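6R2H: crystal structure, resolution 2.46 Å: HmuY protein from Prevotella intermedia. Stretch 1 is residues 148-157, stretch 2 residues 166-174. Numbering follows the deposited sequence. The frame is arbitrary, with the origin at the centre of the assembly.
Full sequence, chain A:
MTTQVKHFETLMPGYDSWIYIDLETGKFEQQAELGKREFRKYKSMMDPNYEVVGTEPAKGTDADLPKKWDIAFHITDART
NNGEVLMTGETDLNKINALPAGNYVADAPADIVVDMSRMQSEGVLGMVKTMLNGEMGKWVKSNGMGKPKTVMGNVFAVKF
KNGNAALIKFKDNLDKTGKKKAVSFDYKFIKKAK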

# COMPACT_ATOMS: atom_id res chain seq x y z
N PRO A 148 0.03 -2.51 -18.04
CA PRO A 148 -0.39 -3.19 -16.81
C PRO A 148 0.84 -3.61 -16.01
O PRO A 148 1.85 -4.01 -16.60
CB PRO A 148 -1.15 -4.44 -17.28
CG PRO A 148 -1.57 -4.12 -18.71
CD PRO A 148 -0.62 -3.06 -19.24
N LYS A 149 0.78 -3.46 -14.69
CA LYS A 149 1.85 -3.93 -13.82
C LYS A 149 1.67 -5.44 -13.64
O LYS A 149 0.63 -5.97 -14.01
CB LYS A 149 1.75 -3.25 -12.46
CG LYS A 149 1.77 -1.73 -12.49
CD LYS A 149 1.74 -1.13 -11.10
CE LYS A 149 1.94 0.37 -11.07
NZ LYS A 149 3.21 0.75 -11.72
N THR A 150 2.69 -6.11 -13.07
CA THR A 150 2.60 -7.52 -12.73
C THR A 150 2.76 -7.73 -11.23
O THR A 150 3.63 -7.13 -10.58
CB THR A 150 3.59 -8.38 -13.53
OG1 THR A 150 3.27 -8.16 -14.90
CG2 THR A 150 3.46 -9.86 -13.26
N VAL A 151 1.90 -8.60 -10.69
CA VAL A 151 1.97 -8.98 -9.29
C VAL A 151 3.17 -9.91 -9.14
O VAL A 151 3.33 -10.83 -9.94
CB VAL A 151 0.65 -9.62 -8.83
CG1 VAL A 151 0.80 -10.21 -7.43
CG2 VAL A 151 -0.50 -8.62 -8.86
N MET A 152 4.02 -9.62 -8.15
CA MET A 152 5.15 -10.46 -7.83
C MET A 152 4.68 -11.64 -6.99
O MET A 152 3.72 -11.53 -6.23
CB MET A 152 6.24 -9.69 -7.07
CG MET A 152 6.92 -8.63 -7.92
SD MET A 152 7.84 -9.19 -9.38
CE MET A 152 6.55 -9.67 -10.54
N GLY A 153 5.40 -12.76 -7.10
CA GLY A 153 4.98 -13.98 -6.43
C GLY A 153 5.62 -14.17 -5.06
O GLY A 153 5.27 -15.12 -4.36
N ASN A 154 6.54 -13.28 -4.68
CA ASN A 154 7.38 -13.50 -3.52
C ASN A 154 6.56 -13.34 -2.25
O ASN A 154 5.69 -12.48 -2.18
CB ASN A 154 8.50 -12.48 -3.43
CG ASN A 154 9.33 -12.41 -4.69
OD1 ASN A 154 8.82 -12.34 -5.81
ND2 ASN A 154 10.64 -12.48 -4.53
N VAL A 155 6.88 -14.17 -1.24
CA VAL A 155 6.29 -13.99 0.07
C VAL A 155 6.98 -12.80 0.73
O VAL A 155 8.21 -12.74 0.75
CB VAL A 155 6.39 -15.27 0.93
CG1 VAL A 155 5.85 -15.03 2.34
CG2 VAL A 155 5.67 -16.45 0.29
N PHE A 156 6.18 -11.86 1.24
CA PHE A 156 6.69 -10.74 2.01
C PHE A 156 6.60 -11.09 3.50
O PHE A 156 5.56 -11.55 3.96
CB PHE A 156 5.88 -9.47 1.71
CG PHE A 156 6.10 -8.92 0.33
CD1 PHE A 156 5.46 -9.47 -0.77
CD2 PHE A 156 6.97 -7.85 0.14
CE1 PHE A 156 5.68 -8.96 -2.04
CE2 PHE A 156 7.19 -7.35 -1.13
CZ PHE A 156 6.54 -7.90 -2.22
N ALA A 157 7.68 -10.83 4.24
CA ALA A 157 7.72 -10.99 5.68
C ALA A 157 7.56 -9.62 6.33
O ALA A 157 8.19 -8.66 5.90
CB ALA A 157 9.04 -11.62 6.08
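Stretch 2 (166-174) ALIKFKDNL

A single water molecule takes over where direct pairing between two antiparallel strands gives out. It donates to Met152 O at 3.1 Å and to Asn154 O at 2.6 Å, and it accepts from Phe170 N, which lies 2.8 Å from the water oxygen. The amide of Phe170 thus reaches the carbonyls of Met152 and Asn154 through the water instead of bonding to one directly, an example of how solvent can carry a sheet's hydrogen bonding past the point where the chains separate.

Where pairing is regular, the rules are classical. Stretch 2 is extended through Phe170 and runs antiparallel to the strand through Phe156 and Ala157, with an angle of 149° between their N-to-C directions and a closest axial approach of 4.4 Å. The register sets Phe156 beside Ile168, CA to CA 5.1 Å, and Ala157 beside Leu167, CA to CA 4.8 Å. Phe156 and Ile168 make the hydrogen-bonded pair: Phe156 N donates to Ile168 O at 2.7 Å, and Ile168 N returns a bond to Phe156 O at 2.9 Å, both nearly straight. The same carbonyls also receive CA-H...O contacts, from Val155 CA to Ile168 O at 3.3 Å and from Leu167 CA to Phe156 O at 3.4 Å, as expected when neighbouring CA hydrogens face across an antiparallel pair.

Alternation sorts the side chains. Val155, Ala157, Leu167 and Lys169 share one face, where Val155 CG1 meets Leu167 CB at 3.9 Å and Ala157 CB meets Leu167 CD2 at 4.1 Å. Lys169, its chain extended through chi3 and turned p at chi4, places NZ 2.7 Å from Gly153 O and donates a hydrogen bond to it, so a side chain also ties Gly153 to stretch 2. Phe156 and Ile168 occupy the other face. The Phe170 ring presents its edge to the face of the Phe156 ring in an offset arrangement, with centroids 5.5 Å apart and planes at 82°; the closest atoms, Phe156 CD1 and Phe170 CE2, are 3.7 Å apart.

Farther along stretch 2, side-chain packing replaces the ladder. Val151, in the short strand 150-151, points toward stretch 2, with its CG1 3.7 Å from Phe170 CB and its CG2 3.5 Å from Asn173 OD1. At Asn173 the chain turns a corner, and Lys149 CB approaches Asn173 ND2 at 4.0 Å. Together the two stretches bury 673 Å², counting both sides.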

# COMPACT_ATOMS: atom_id res chain seq x y z
N ALA A 166 3.65 -11.32 10.02
CA ALA A 166 2.86 -11.94 8.96
C ALA A 166 3.71 -12.33 7.76
O ALA A 166 4.76 -11.75 7.49
CB ALA A 166 1.74 -11.00 8.55
N LEU A 167 3.22 -13.33 7.02
CA LEU A 167 3.81 -13.76 5.77
C LEU A 167 2.74 -13.67 4.69
O LEU A 167 1.70 -14.33 4.78
CB LEU A 167 4.29 -15.21 5.94
CG LEU A 167 5.36 -15.46 7.02
CD1 LEU A 167 5.41 -16.95 7.33
CD2 LEU A 167 6.72 -14.96 6.56
N ILE A 168 2.99 -12.85 3.67
CA ILE A 168 1.96 -12.43 2.73
C ILE A 168 2.42 -12.78 1.31
O ILE A 168 3.54 -12.45 0.92
CB ILE A 168 1.67 -10.92 2.88
CG1 ILE A 168 1.28 -10.53 4.31
CG2 ILE A 168 0.65 -10.41 1.86
CD1 ILE A 168 1.43 -9.05 4.59
N LYS A 169 1.53 -13.39 0.52
CA LYS A 169 1.78 -13.59 -0.90
C LYS A 169 0.63 -12.97 -1.68
O LYS A 169 -0.52 -13.35 -1.48
CB LYS A 169 1.96 -15.08 -1.18
CG LYS A 169 2.04 -15.49 -2.65
CD LYS A 169 2.08 -16.99 -2.81
CE LYS A 169 2.13 -17.45 -4.25
NZ LYS A 169 3.35 -16.95 -4.90
N PHE A 170 0.95 -12.01 -2.56
CA PHE A 170 -0.04 -11.27 -3.33
C PHE A 170 -0.56 -12.11 -4.50
O PHE A 170 0.20 -12.85 -5.12
CB PHE A 170 0.51 -9.90 -3.72
CG PHE A 170 0.67 -8.98 -2.53
CD1 PHE A 170 -0.38 -8.17 -2.11
CD2 PHE A 170 1.86 -8.96 -1.81
CE1 PHE A 170 -0.24 -7.34 -1.01
CE2 PHE A 170 2.00 -8.13 -0.70
CZ PHE A 170 0.95 -7.32 -0.30
N LYS A 171 -1.86 -11.99 -4.78
CA LYS A 171 -2.51 -12.71 -5.86
C LYS A 171 -2.83 -11.79 -7.05
O LYS A 171 -2.40 -12.07 -8.15
CB LYS A 171 -3.74 -13.49 -5.39
CG LYS A 171 -3.56 -14.41 -4.19
CD LYS A 171 -3.04 -15.80 -4.52
CE LYS A 171 -1.54 -15.87 -4.72
NZ LYS A 171 -1.12 -16.92 -5.68
N ASP A 172 -3.60 -10.71 -6.84
CA ASP A 172 -4.13 -9.94 -7.96
C ASP A 172 -4.09 -8.44 -7.66
O ASP A 172 -4.25 -8.05 -6.49
CB ASP A 172 -5.59 -10.28 -8.28
CG ASP A 172 -5.91 -11.75 -8.42
OD1 ASP A 172 -5.65 -12.30 -9.51
OD2 ASP A 172 -6.46 -12.32 -7.45
N ASN A 173 -3.93 -7.61 -8.71
CA ASN A 173 -4.01 -6.16 -8.57
C ASN A 173 -5.15 -5.60 -9.43
O ASN A 173 -5.35 -4.38 -9.49
CB ASN A 173 -2.68 -5.45 -8.86
CG ASN A 173 -2.23 -5.58 -10.31
OD1 ASN A 173 -2.42 -6.62 -10.93
ND2 ASN A 173 -1.65 -4.52 -10.86
N LEU A 174 -5.88 -6.50 -10.09
CA LEU A 174 -7.00 -6.15 -10.96
C LEU A 174 -8.15 -7.12 -10.69
O LEU A 174 -7.95 -8.21 -10.13
CB LEU A 174 -6.55 -6.26 -12.42
CG LEU A 174 -5.54 -5.21 -12.86
CD1 LEU A 174 -4.71 -5.68 -14.04
CD2 LEU A 174 -6.23 -3.90 -13.17
O HOH W 1 3.60 -11.21 -3.17